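PDB 4ZM4: aminotransferase from Streptomyces pactum, which belongs to the class-III aminotransferases, pyridoxal-phosphate-dependent proteins of fold type I, and assembles from two chains. Local coordinates for residues Ala15-Leu18 and Asp19-Ser23; Tyr74-Arg77 and Glu78-Asp81; Thr341-Tyr344 and Met345-Thr348; Ile362-Gly366 and Thr367-Val371; Phe396-His399 and Arg400-Gln403. The protein carries 1 engineered substitution. All coordinates share one frame; numbering follows the deposited sequence.

Contact 1 of 5, residues Ala15-Leu18 and Asp19-Ser23; sequences AESL and DGIKS
Leu18 and Lys22 meet one turn apart on the first helix of the model. Their side chains slant across each other, and the closest pair is Leu18 CG with Lys22 CE at 4.2 Å. Leu18 CG stands opposite its backbone N (chi1 -176°). Lys22 CG instead lies beside its own N, and the rest of that chain runs out straight. Its methylene CG passes 3.4 Å from Leu18 O, the same oxygen that accepts Lys22 N at 2.9 Å. Aliphatic carbon therefore flanks a backbone hydrogen bond. Ser17 and Ile21 repeat the i to i+4 spacing on another side of the helix. Ile21 CG1 sits 3.4 Å from Ser17 O, and Ile21 CD1 comes to 4.3 Å from Ser17 OG. The backbone oxygen Ser17 O accepts Ile21 N. Just past Lys22, Ser23 OG donates to Gly20 O at 3.0 Å. Ile21 also packs on Val43 of its own chain and on His97 of the second subunit, while Leu18 packs on Pro96 of that subunit. This is plain i to i+4 packing on a surface alpha-helix, here the N-terminal helix 14-22 at the dimer interface.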
loop_
_atom_site.group_PDB
_atom_site.type_symbol
_atom_site.label_atom_id
_atom_site.label_comp_id
_atom_site.label_asym_id
_atom_site.label_seq_id
_atom_site.Cartn_x
_atom_site.Cartn_y
_atom_site.Cartn_z
ATOM N N ALA B 15 -22.608 -12.961 -13.424
ATOM C CA ALA B 15 -21.893 -12.776 -14.687
ATOM C C ALA B 15 -22.120 -11.382 -15.259
ATOM O O ALA B 15 -21.170 -10.732 -15.693
ATOM C CB ALA B 15 -22.295 -13.835 -15.703
ATOM N N GLU B 16 -23.371 -10.941 -15.265
ATOM C CA GLU B 16 -23.719 -9.615 -15.781
ATOM C C GLU B 16 -23.124 -8.512 -14.918
ATOM O O GLU B 16 -22.716 -7.471 -15.424
ATOM C CB GLU B 16 -25.254 -9.435 -15.877
ATOM C CG GLU B 16 -25.893 -10.172 -17.064
ATOM C CD GLU B 16 -27.391 -10.455 -16.922
ATOM O OE1 GLU B 16 -27.984 -10.203 -15.842
ATOM O OE2 GLU B 16 -27.975 -10.936 -17.918
ATOM N N SER B 17 -23.135 -8.735 -13.613
ATOM C CA SER B 17 -22.640 -7.742 -12.679
ATOM C C SER B 17 -21.127 -7.632 -12.792
ATOM O O SER B 17 -20.586 -6.525 -12.760
ATOM C CB SER B 17 -23.102 -8.074 -11.256
ATOM O OG SER B 17 -22.221 -7.489 -10.320
ATOM N N LEU B 18 -20.440 -8.761 -12.988
ATOM C CA LEU B 18 -18.991 -8.747 -13.312
ATOM C C LEU B 18 -18.648 -8.033 -14.624
ATOM O O LEU B 18 -17.646 -7.336 -14.706
ATOM C CB LEU B 18 -18.406 -10.158 -13.356
ATOM C CG LEU B 18 -16.885 -10.250 -13.579
ATOM C CD1 LEU B 18 -16.095 -9.491 -12.535
ATOM C CD2 LEU B 18 -16.406 -11.695 -13.603
ATOM N N ASP B 19 -19.484 -8.177 -15.638
ATOM C CA ASP B 19 -19.278 -7.469 -16.903
ATOM C C ASP B 19 -19.406 -5.969 -16.699
ATOM O O ASP B 19 -18.666 -5.205 -17.317
ATOM C CB ASP B 19 -20.265 -7.951 -18.003
ATOM C CG ASP B 19 -19.876 -9.315 -18.592
ATOM O OD1 ASP B 19 -18.683 -9.662 -18.610
ATOM O OD2 ASP B 19 -20.770 -10.054 -19.060
ATOM N N GLY B 20 -20.342 -5.547 -15.847
ATOM C CA GLY B 20 -20.480 -4.151 -15.478
ATOM C C GLY B 20 -19.224 -3.649 -14.795
ATOM O O GLY B 20 -18.730 -2.533 -15.062
ATOM N N ILE B 21 -18.667 -4.483 -13.944
ATOM C CA ILE B 21 -17.451 -4.104 -13.218
ATOM C C ILE B 21 -16.300 -3.914 -14.206
ATOM O O ILE B 21 -15.544 -2.933 -14.090
ATOM C CB ILE B 21 -17.138 -5.112 -12.097
ATOM C CG1 ILE B 21 -18.175 -4.948 -10.974
ATOM C CG2 ILE B 21 -15.729 -4.936 -11.575
ATOM C CD1 ILE B 21 -18.176 -6.099 -9.969
ATOM N N LYS B 22 -16.220 -4.809 -15.194
ATOM C CA LYS B 22 -15.139 -4.796 -16.204
ATOM C C LYS B 22 -15.168 -3.610 -17.114
ATOM O O LYS B 22 -14.155 -3.289 -17.727
ATOM C CB LYS B 22 -15.168 -6.051 -17.053
ATOM C CG LYS B 22 -14.679 -7.277 -16.341
ATOM C CD LYS B 22 -14.829 -8.508 -17.212
ATOM C CE LYS B 22 -14.063 -9.693 -16.625
ATOM N NZ LYS B 22 -14.178 -10.894 -17.502
ATOM N N SER B 23 -16.300 -2.937 -17.236
ATOM C CA SER B 23 -16.307 -1.747 -18.091
ATOM C C SER B 23 -15.592 -0.559 -17.413
ATOM O O SER B 23 -15.244 0.397 -18.102
ATOM C CB SER B 23 -17.741 -1.360 -18.490
ATOM O OG SER B 23 -18.378 -0.714 -17.395
#

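Contact 2 of 5, residues Tyr74-Arg77 and Glu78-Asp81; sequences YADR and EVLD
Arg77 runs alongside Leu80, both side chains pointing the same way. Arg77 CG lies 3.8 Å from Leu80 CD2, and the guanidinium carries on past the same methyl. The two residues belong to the first turn of helix 77-89, with Asp76 at the N-cap position. The side chain of Asp76 makes no capping bond. Its backbone oxygen does the work at this end and accepts two N-H groups. Leu80 N reaches Asp76 O at 2.9 Å, almost straight (178°) and in the carbonyl plane. Val79 N reaches the same oxygen at 3.1 Å from well above that plane. One carbonyl thus ties down two successive residues of the new helix.

The carboxylate of Asp76 goes elsewhere. Its CG is anti to the backbone N (chi1 -170°), and OD2 comes to 3.9 Å from Glu78 OE1. The two carboxylate planes are 73° apart. Lys327 NZ forms salt bridges with both Asp76 OD1 and Glu78 OE1, which would be expected to offset their repulsion. On another side of the turn, Arg77 and Leu80 pack on Ala88 and Ala84 of the second subunit, so the helix start borders the dimer interface. Arg77 also has a charge partner one turn on. Asp81 OD1 stands over one face of the guanidinium, 3.9 Å from Arg77 NH2, a long salt bridge in which no N-H points at the oxygen.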
loop_
_atom_site.group_PDB
_atom_site.type_symbol
_atom_site.label_atom_id
_atom_site.label_comp_id
_atom_site.label_asym_id
_atom_site.label_seq_id
_atom_site.Cartn_x
_atom_site.Cartn_y
_atom_site.Cartn_z
ATOM N N TYR B 74 -15.378 -12.670 8.878
ATOM C CA TYR B 74 -15.707 -11.391 8.304
ATOM C C TYR B 74 -16.565 -10.571 9.261
ATOM O O TYR B 74 -17.261 -11.141 10.112
ATOM C CB TYR B 74 -16.500 -11.588 7.027
ATOM C CG TYR B 74 -15.753 -12.188 5.853
ATOM C CD1 TYR B 74 -14.541 -11.674 5.433
ATOM C CD2 TYR B 74 -16.328 -13.217 5.093
ATOM C CE1 TYR B 74 -13.886 -12.224 4.349
ATOM C CE2 TYR B 74 -15.673 -13.751 3.997
ATOM C CZ TYR B 74 -14.456 -13.247 3.631
ATOM O OH TYR B 74 -13.816 -13.758 2.529
ATOM N N ALA B 75 -16.551 -9.247 9.109
ATOM C CA ALA B 75 -17.392 -8.344 9.939
ATOM C C ALA B 75 -17.238 -8.563 11.448
ATOM O O ALA B 75 -18.245 -8.723 12.173
ATOM C CB ALA B 75 -18.865 -8.472 9.548
ATOM N N ASP B 76 -15.984 -8.608 11.908
ATOM C CA ASP B 76 -15.676 -8.803 13.330
ATOM C C ASP B 76 -15.971 -7.492 14.035
ATOM O O ASP B 76 -15.225 -6.522 13.858
ATOM C CB ASP B 76 -14.197 -9.225 13.488
ATOM C CG ASP B 76 -13.835 -9.682 14.907
ATOM O OD1 ASP B 76 -12.642 -9.934 15.168
ATOM O OD2 ASP B 76 -14.711 -9.799 15.776
ATOM N N ARG B 77 -17.042 -7.448 14.827
ATOM C CA ARG B 77 -17.503 -6.201 15.445
ATOM C C ARG B 77 -16.525 -5.574 16.449
ATOM O O ARG B 77 -16.364 -4.351 16.488
ATOM C CB ARG B 77 -18.911 -6.366 16.043
ATOM C CG ARG B 77 -20.000 -6.282 14.967
ATOM C CD ARG B 77 -21.444 -6.265 15.498
ATOM N NE ARG B 77 -21.854 -4.932 15.974
ATOM C CZ ARG B 77 -22.163 -3.894 15.186
ATOM N NH1 ARG B 77 -22.086 -3.984 13.855
ATOM N NH2 ARG B 77 -22.533 -2.743 15.736
ATOM N N GLU B 78 -15.857 -6.403 17.233
ATOM C CA GLU B 78 -14.860 -5.932 18.180
ATOM C C GLU B 78 -13.769 -5.126 17.520
ATOM O O GLU B 78 -13.123 -4.317 18.175
ATOM C CB GLU B 78 -14.230 -7.102 18.936
ATOM C CG GLU B 78 -15.173 -7.785 19.905
ATOM C CD GLU B 78 -14.603 -9.076 20.431
ATOM O OE1 GLU B 78 -14.600 -10.069 19.663
ATOM O OE2 GLU B 78 -14.157 -9.114 21.603
ATOM N N VAL B 79 -13.561 -5.337 16.232
ATOM C CA VAL B 79 -12.572 -4.588 15.485
ATOM C C VAL B 79 -13.204 -3.497 14.606
ATOM O O VAL B 79 -12.647 -2.410 14.500
ATOM C CB VAL B 79 -11.691 -5.566 14.662
ATOM C CG1 VAL B 79 -10.685 -4.841 13.777
ATOM C CG2 VAL B 79 -10.968 -6.538 15.607
ATOM N N LEU B 80 -14.319 -3.786 13.940
ATOM C CA LEU B 80 -15.119 -2.725 13.266
ATOM C C LEU B 80 -15.257 -1.539 14.180
ATOM O O LEU B 80 -14.920 -0.426 13.800
ATOM C CB LEU B 80 -16.543 -3.211 12.860
ATOM C CG LEU B 80 -17.843 -2.353 13.079
ATOM C CD1 LEU B 80 -18.026 -1.140 12.160
ATOM C CD2 LEU B 80 -19.098 -3.198 12.981
ATOM N N ASP B 81 -15.778 -1.784 15.380
ATOM C CA ASP B 81 -16.188 -0.712 16.273
ATOM C C ASP B 81 -15.039 0.183 16.655
ATOM O O ASP B 81 -15.194 1.397 16.724
ATOM C CB ASP B 81 -16.816 -1.273 17.554
ATOM C CG ASP B 81 -18.183 -1.906 17.321
ATOM O OD1 ASP B 81 -18.784 -1.706 16.235
ATOM O OD2 ASP B 81 -18.659 -2.590 18.256
#

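Contact 3 of 5, residues Thr341-Tyr344 and Met345-Thr348; sequences TGQY and MEDT
Four i to i+4 backbone hydrogen bonds link 341-344 to 345-348, from Met345 N to Thr341 O through to Thr348 N to Tyr344 O. This is a regular alpha-helical segment in the middle of helix 334-355. The side chains of Tyr344 and Thr348 are the main pair. Thr348 OG1 lies 3.8 Å above the plane of the Tyr344 ring, over its centre. Two torsions explain this. Tyr344 CG is anti to the backbone N (chi1 -168°), and Thr348 OG1 sits beside its own N (chi1 -59°), turned back toward the preceding turn. At the far end of the ring, Tyr344 OH bonds to Asp433 OD1 on helix 429-444. Ile432 and Ala436 of that helix pack on Tyr344 and Thr348, so this face joins the two helices. Elsewhere on the helix, Glu346 stretches out in extended form, and its OE2 makes a salt bridge to Arg350. Its CB rests 3.3 Å from Gly342 O. Met345 bends twice along its chain and packs on Ile432 and Met369. Tyr344 O is doubly held: Thr348 N at 3.0 Å and Thr348 OG1 at 2.6 Å donate to it from opposite faces of its plane.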
loop_
_atom_site.group_PDB
_atom_site.type_symbol
_atom_site.label_atom_id
_atom_site.label_comp_id
_atom_site.label_asym_id
_atom_site.label_seq_id
_atom_site.Cartn_x
_atom_site.Cartn_y
_atom_site.Cartn_z
ATOM N N THR B 341 -9.984 -26.712 15.051
ATOM C CA THR B 341 -10.709 -26.357 13.842
ATOM C C THR B 341 -10.035 -26.930 12.579
ATOM O O THR B 341 -10.682 -27.557 11.754
ATOM C CB THR B 341 -10.862 -24.834 13.711
ATOM O OG1 THR B 341 -11.627 -24.341 14.807
ATOM C CG2 THR B 341 -11.589 -24.475 12.409
ATOM N N GLY B 342 -8.737 -26.720 12.464
ATOM C CA GLY B 342 -7.970 -27.198 11.324
ATOM C C GLY B 342 -7.908 -28.709 11.255
ATOM O O GLY B 342 -8.032 -29.293 10.173
ATOM N N GLN B 343 -7.739 -29.344 12.400
ATOM C CA GLN B 343 -7.675 -30.784 12.448
ATOM C C GLN B 343 -8.991 -31.343 11.970
ATOM O O GLN B 343 -9.032 -32.304 11.183
ATOM C CB GLN B 343 -7.368 -31.278 13.872
ATOM C CG GLN B 343 -7.113 -32.783 13.971
ATOM C CD GLN B 343 -5.788 -33.187 13.377
ATOM O OE1 GLN B 343 -5.723 -33.806 12.319
ATOM N NE2 GLN B 343 -4.707 -32.841 14.061
ATOM N N TYR B 344 -10.088 -30.783 12.474
ATOM C CA TYR B 344 -11.398 -31.282 12.090
ATOM C C TYR B 344 -11.636 -31.103 10.589
ATOM O O TYR B 344 -12.250 -31.966 9.959
ATOM C CB TYR B 344 -12.507 -30.629 12.918
ATOM C CG TYR B 344 -13.859 -31.316 12.750
ATOM C CD1 TYR B 344 -14.034 -32.653 13.116
ATOM C CD2 TYR B 344 -14.950 -30.629 12.239
ATOM C CE1 TYR B 344 -15.255 -33.289 12.964
ATOM C CE2 TYR B 344 -16.175 -31.240 12.106
ATOM C CZ TYR B 344 -16.325 -32.574 12.473
ATOM O OH TYR B 344 -17.553 -33.185 12.340
ATOM N N MET B 345 -11.188 -29.986 10.018
ATOM C CA MET B 345 -11.374 -29.776 8.576
ATOM C C MET B 345 -10.521 -30.789 7.852
ATOM O O MET B 345 -10.995 -31.437 6.930
ATOM C CB MET B 345 -11.014 -28.353 8.132
ATOM C CG MET B 345 -11.160 -28.129 6.616
ATOM S SD MET B 345 -12.886 -28.073 6.031
ATOM C CE MET B 345 -13.263 -26.361 6.415
ATOM N N GLU B 346 -9.264 -30.922 8.276
ATOM C CA GLU B 346 -8.373 -31.892 7.667
ATOM C C GLU B 346 -8.974 -33.301 7.698
ATOM O O GLU B 346 -9.057 -33.943 6.651
ATOM C CB GLU B 346 -7.001 -31.896 8.336
ATOM C CG GLU B 346 -6.068 -32.964 7.774
ATOM C CD GLU B 346 -4.676 -32.944 8.373
ATOM O OE1 GLU B 346 -4.386 -32.133 9.295
ATOM O OE2 GLU B 346 -3.844 -33.730 7.882
ATOM N N ASP B 347 -9.417 -33.774 8.870
ATOM C CA ASP B 347 -9.961 -35.139 8.986
ATOM C C ASP B 347 -11.197 -35.336 8.094
ATOM O O ASP B 347 -11.318 -36.336 7.377
ATOM C CB ASP B 347 -10.303 -35.505 10.447
ATOM C CG ASP B 347 -9.070 -35.511 11.379
ATOM O OD1 ASP B 347 -7.914 -35.654 10.898
ATOM O OD2 ASP B 347 -9.267 -35.369 12.606
ATOM N N THR B 348 -12.087 -34.353 8.113
ATOM C CA THR B 348 -13.331 -34.393 7.333
ATOM C C THR B 348 -13.083 -34.467 5.842
ATOM O O THR B 348 -13.651 -35.306 5.152
ATOM C CB THR B 348 -14.164 -33.138 7.613
ATOM O OG1 THR B 348 -14.453 -33.079 9.012
ATOM C CG2 THR B 348 -15.459 -33.182 6.842
#

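Contact 4 of 5, residues Ile362-Gly366 and Thr367-Val371; sequences INRVG and TLMSV
Arg364 faces Met369 across a tight beta hairpin, as a non-hydrogen-bonded antiparallel pair. Its CB is 3.9 Å from Leu368 O, and CG comes closer to the same oxygen, at 3.4 Å. CD then meets Met369 SD at 4.1 Å, where the two side chains cross. The chain bends at chi3 (66°), which brings the guanidinium back toward the turn. There NH1 donates to Gly366 O at 2.9 Å, with the oxygen in the guanidinium plane. NE makes a salt bridge with Glu346 OE1, and NH2 one with Glu339 OE2, both on helix 334-355.

Met369 reaches on in extended form along the same face of the sheet, until its CE touches Ile362 CG2 at 3.9 Å. On the backbone, the pair Asn363 and Ser370 is joined by two hydrogen bonds, and so is Val365 with Leu368. The connection is a type II' turn from Val365 to Leu368. Gly366 occupies it with positive phi (67°).

The chemistry implies a pinned turn on a largely apolar face. Arg364 spends one N-H on the turn carbonyl and others on two acids of the helix, so its charge is probably balanced where the hairpin meets helix 334-355.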
loop_
_atom_site.group_PDB
_atom_site.type_symbol
_atom_site.label_atom_id
_atom_site.label_comp_id
_atom_site.label_asym_id
_atom_site.label_seq_id
_atom_site.Cartn_x
_atom_site.Cartn_y
_atom_site.Cartn_z
ATOM N N ILE B 362 -2.933 -33.028 1.119
ATOM C CA ILE B 362 -3.387 -32.007 2.081
ATOM C C ILE B 362 -2.243 -31.688 3.030
ATOM O O ILE B 362 -1.719 -32.594 3.673
ATOM C CB ILE B 362 -4.578 -32.514 2.923
ATOM C CG1 ILE B 362 -5.785 -32.800 2.035
ATOM C CG2 ILE B 362 -4.964 -31.488 3.989
ATOM C CD1 ILE B 362 -6.971 -33.431 2.761
ATOM N N ASN B 363 -1.790 -30.442 3.039
ATOM C CA ASN B 363 -0.812 -29.983 4.025
ATOM C C ASN B 363 -1.493 -28.974 4.950
ATOM O O ASN B 363 -2.301 -28.194 4.505
ATOM C CB ASN B 363 0.409 -29.314 3.373
ATOM C CG ASN B 363 1.339 -30.295 2.654
ATOM O OD1 ASN B 363 1.842 -29.989 1.561
ATOM N ND2 ASN B 363 1.637 -31.425 3.280
ATOM N N ARG B 364 -1.166 -29.007 6.227
ATOM C CA ARG B 364 -1.760 -28.091 7.144
ATOM C C ARG B 364 -0.780 -27.591 8.213
ATOM O O ARG B 364 0.031 -28.343 8.734
ATOM C CB ARG B 364 -2.970 -28.745 7.811
ATOM C CG ARG B 364 -3.795 -27.776 8.670
ATOM C CD ARG B 364 -5.064 -28.436 9.209
ATOM N NE ARG B 364 -4.765 -29.503 10.163
ATOM C CZ ARG B 364 -4.407 -29.317 11.433
ATOM N NH1 ARG B 364 -4.283 -28.096 11.936
ATOM N NH2 ARG B 364 -4.174 -30.375 12.214
ATOM N N VAL B 365 -0.855 -26.302 8.523
ATOM C CA VAL B 365 -0.171 -25.744 9.660
ATOM C C VAL B 365 -1.200 -24.818 10.316
ATOM O O VAL B 365 -1.423 -23.670 9.849
ATOM C CB VAL B 365 1.115 -24.973 9.271
ATOM C CG1 VAL B 365 1.823 -24.479 10.516
ATOM C CG2 VAL B 365 2.065 -25.838 8.453
ATOM N N GLY B 366 -1.852 -25.349 11.358
ATOM C CA GLY B 366 -2.897 -24.677 12.050
ATOM C C GLY B 366 -4.084 -24.526 11.129
ATOM O O GLY B 366 -4.587 -25.502 10.594
ATOM N N THR B 367 -4.508 -23.280 10.923
ATOM C CA THR B 367 -5.641 -22.975 10.068
ATOM C C THR B 367 -5.218 -22.628 8.636
ATOM O O THR B 367 -6.040 -22.197 7.821
ATOM C CB THR B 367 -6.451 -21.811 10.683
ATOM O OG1 THR B 367 -5.574 -20.763 11.125
ATOM C CG2 THR B 367 -7.243 -22.313 11.857
ATOM N N LEU B 368 -3.931 -22.766 8.351
ATOM C CA LEU B 368 -3.379 -22.575 7.002
ATOM C C LEU B 368 -3.365 -23.977 6.416
ATOM O O LEU B 368 -2.913 -24.926 7.073
ATOM C CB LEU B 368 -1.974 -22.063 7.118
ATOM C CG LEU B 368 -1.450 -20.860 6.386
ATOM C CD1 LEU B 368 -2.393 -19.685 6.424
ATOM C CD2 LEU B 368 -0.140 -20.494 7.034
ATOM N N MET B 369 -3.940 -24.142 5.235
ATOM C CA MET B 369 -4.264 -25.469 4.725
ATOM C C MET B 369 -4.287 -25.499 3.177
ATOM O O MET B 369 -4.968 -24.667 2.562
ATOM C CB MET B 369 -5.635 -25.852 5.282
ATOM C CG MET B 369 -6.049 -27.274 5.066
ATOM S SD MET B 369 -7.542 -27.591 6.040
ATOM C CE MET B 369 -7.864 -29.240 5.390
ATOM N N SER B 370 -3.588 -26.470 2.577
ATOM C CA SER B 370 -3.674 -26.737 1.104
ATOM C C SER B 370 -4.373 -28.081 0.860
ATOM O O SER B 370 -4.133 -29.058 1.575
ATOM C CB SER B 370 -2.383 -26.599 0.240
ATOM O OG SER B 370 -1.365 -27.512 0.564
ATOM N N VAL B 371 -5.236 -28.084 -0.147
ATOM C CA VAL B 371 -6.005 -29.252 -0.568
ATOM C C VAL B 371 -5.935 -29.352 -2.085
ATOM O O VAL B 371 -6.477 -28.509 -2.785
ATOM C CB VAL B 371 -7.500 -29.160 -0.153
ATOM C CG1 VAL B 371 -8.287 -30.349 -0.700
ATOM C CG2 VAL B 371 -7.643 -29.102 1.353
#

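Contact 5 of 5, residues Phe396-His399 and Arg400-Gln403; sequences FPRH and RRLQ
Arg398 and Arg401 leave the helix by different first torsions yet come to lie side by side. Arg398 has chi1 at -93° and is extended from CG to NE. Arg401 has CG anti to the backbone N (chi1 -163°) and then bends at chi2 and chi3. Those bends bring Arg401 NH2 to 3.6 Å from Arg398 CG and 4.0 Å from Arg398 NE. NH2 lies over one face of the Arg398 guanidinium, toward its rim, and the two planes are 63° apart. This is contact between like charges, not a flat stack. Arg401 also touches a crystal neighbour, so the lattice may influence where its side chain lies.

The backbone beneath is the first part of helix 396-408. Arg400 N bonds to Phe396 O at 3.0 Å and Leu402 N to Arg398 O at 2.8 Å. On another side, His399 and Leu402 turn inward. His399 CE1 meets Leu402 CD2 at 4.4 Å, and Leu402 packs on Ser442 and Leu443 of helix 429-444. His399 ND1 is hydrogen-bonded to Leu373 N, which ties the helix to strand 368-373.

Arg398 and Arg401 each have a polar partner outside the pair. Arg398 NH1 forms a salt bridge with Asp395 OD2, and Arg401 NH1 bonds to Leu446 O. Asp395 would be expected to temper the repulsion between the two guanidinium groups.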
loop_
_atom_site.group_PDB
_atom_site.type_symbol
_atom_site.label_atom_id
_atom_site.label_comp_id
_atom_site.label_asym_id
_atom_site.label_seq_id
_atom_site.Cartn_x
_atom_site.Cartn_y
_atom_site.Cartn_z
ATOM N N PHE B 396 -4.324 -30.264 -12.143
ATOM C CA PHE B 396 -4.849 -28.875 -12.151
ATOM C C PHE B 396 -6.188 -28.707 -12.851
ATOM O O PHE B 396 -7.068 -28.032 -12.315
ATOM C CB PHE B 396 -3.801 -27.884 -12.674
ATOM C CG PHE B 396 -2.682 -27.630 -11.703
ATOM C CD1 PHE B 396 -2.843 -26.753 -10.649
ATOM C CD2 PHE B 396 -1.478 -28.317 -11.809
ATOM C CE1 PHE B 396 -1.817 -26.535 -9.729
ATOM C CE2 PHE B 396 -0.453 -28.110 -10.894
ATOM C CZ PHE B 396 -0.620 -27.213 -9.860
ATOM N N PRO B 397 -6.366 -29.295 -14.035
ATOM C CA PRO B 397 -7.677 -29.152 -14.679
ATOM C C PRO B 397 -8.829 -29.746 -13.880
ATOM O O PRO B 397 -9.903 -29.140 -13.832
ATOM C CB PRO B 397 -7.506 -29.898 -16.005
ATOM C CG PRO B 397 -6.032 -29.771 -16.301
ATOM C CD PRO B 397 -5.354 -29.832 -14.963
ATOM N N ARG B 398 -8.614 -30.903 -13.252
ATOM C CA ARG B 398 -9.654 -31.490 -12.408
ATOM C C ARG B 398 -9.906 -30.646 -11.160
ATOM O O ARG B 398 -11.048 -30.478 -10.772
ATOM C CB ARG B 398 -9.354 -32.927 -12.002
ATOM C CG ARG B 398 -9.957 -33.968 -12.925
ATOM C CD ARG B 398 -9.802 -35.401 -12.407
ATOM N NE ARG B 398 -10.354 -36.357 -13.361
ATOM C CZ ARG B 398 -9.761 -36.744 -14.478
ATOM N NH1 ARG B 398 -8.541 -36.336 -14.787
ATOM N NH2 ARG B 398 -10.396 -37.564 -15.292
ATOM N N HIS B 399 -8.867 -30.089 -10.554
ATOM C CA HIS B 399 -9.087 -29.228 -9.395
ATOM C C HIS B 399 -9.908 -27.985 -9.756
ATOM O O HIS B 399 -10.871 -27.681 -9.062
ATOM C CB HIS B 399 -7.778 -28.836 -8.689
ATOM C CG HIS B 399 -7.980 -28.520 -7.250
ATOM N ND1 HIS B 399 -7.983 -29.497 -6.284
ATOM C CD2 HIS B 399 -8.261 -27.358 -6.617
ATOM C CE1 HIS B 399 -8.218 -28.948 -5.105
ATOM N NE2 HIS B 399 -8.392 -27.650 -5.280
ATOM N N ARG B 400 -9.564 -27.317 -10.864
ATOM C CA ARG B 400 -10.363 -26.199 -11.372
ATOM C C ARG B 400 -11.804 -26.606 -11.533
ATOM O O ARG B 400 -12.731 -25.843 -11.224
ATOM C CB ARG B 400 -9.832 -25.667 -12.717
ATOM C CG ARG B 400 -8.536 -24.874 -12.635
ATOM C CD ARG B 400 -8.204 -24.060 -13.885
ATOM N NE ARG B 400 -8.762 -22.704 -13.776
ATOM C CZ ARG B 400 -8.277 -21.722 -13.003
ATOM N NH1 ARG B 400 -7.192 -21.902 -12.240
ATOM N NH2 ARG B 400 -8.880 -20.539 -12.988
ATOM N N ARG B 401 -12.006 -27.805 -12.048
ATOM C CA ARG B 401 -13.353 -28.284 -12.345
ATOM C C ARG B 401 -14.072 -28.532 -11.041
ATOM O O ARG B 401 -15.203 -28.068 -10.845
ATOM C CB ARG B 401 -13.271 -29.546 -13.202
ATOM C CG ARG B 401 -14.544 -29.948 -13.926
ATOM C CD ARG B 401 -14.245 -30.506 -15.301
ATOM N NE ARG B 401 -13.309 -31.600 -15.413
ATOM C CZ ARG B 401 -13.536 -32.858 -15.079
ATOM N NH1 ARG B 401 -14.664 -33.214 -14.458
ATOM N NH2 ARG B 401 -12.611 -33.756 -15.321
ATOM N N LEU B 402 -13.367 -29.138 -10.089
ATOM C CA LEU B 402 -13.891 -29.307 -8.719
ATOM C C LEU B 402 -14.317 -27.998 -8.050
ATOM O O LEU B 402 -15.339 -27.968 -7.361
ATOM C CB LEU B 402 -12.872 -30.014 -7.831
ATOM C CG LEU B 402 -13.341 -30.401 -6.437
ATOM C CD1 LEU B 402 -14.398 -31.496 -6.529
ATOM C CD2 LEU B 402 -12.169 -30.853 -5.576
ATOM N N GLN B 403 -13.572 -26.915 -8.231
ATOM C CA GLN B 403 -13.948 -25.694 -7.517
ATOM C C GLN B 403 -15.170 -24.992 -8.120
ATOM O O GLN B 403 -15.952 -24.422 -7.373
ATOM C CB GLN B 403 -12.754 -24.720 -7.258
ATOM C CG GLN B 403 -12.578 -23.527 -8.170
ATOM C CD GLN B 403 -13.646 -22.450 -8.125
ATOM O OE1 GLN B 403 -14.155 -22.098 -9.158
ATOM N NE2 GLN B 403 -13.902 -21.873 -6.982
#

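Overall arrangement
The five contacts follow one another along the chain. Contacts 1 and 2 both meet the second subunit, on helix 14-22 and at the start of helix 77-89, with centres about 29 Å apart. Contacts 3, 4 and 5 fall later in the sequence, and no other chain touches them. Contact 3, on helix 334-355, lies against the hairpin 360-365/368-373 of contact 4, centres about 9 Å apart, and the two touch through a salt bridge and methionine packing. Contact 5, on helix 396-408, touches the same hairpin through His399, centres about 18 Å apart. The hairpin therefore links two helices, while the earlier contacts border the dimer interface.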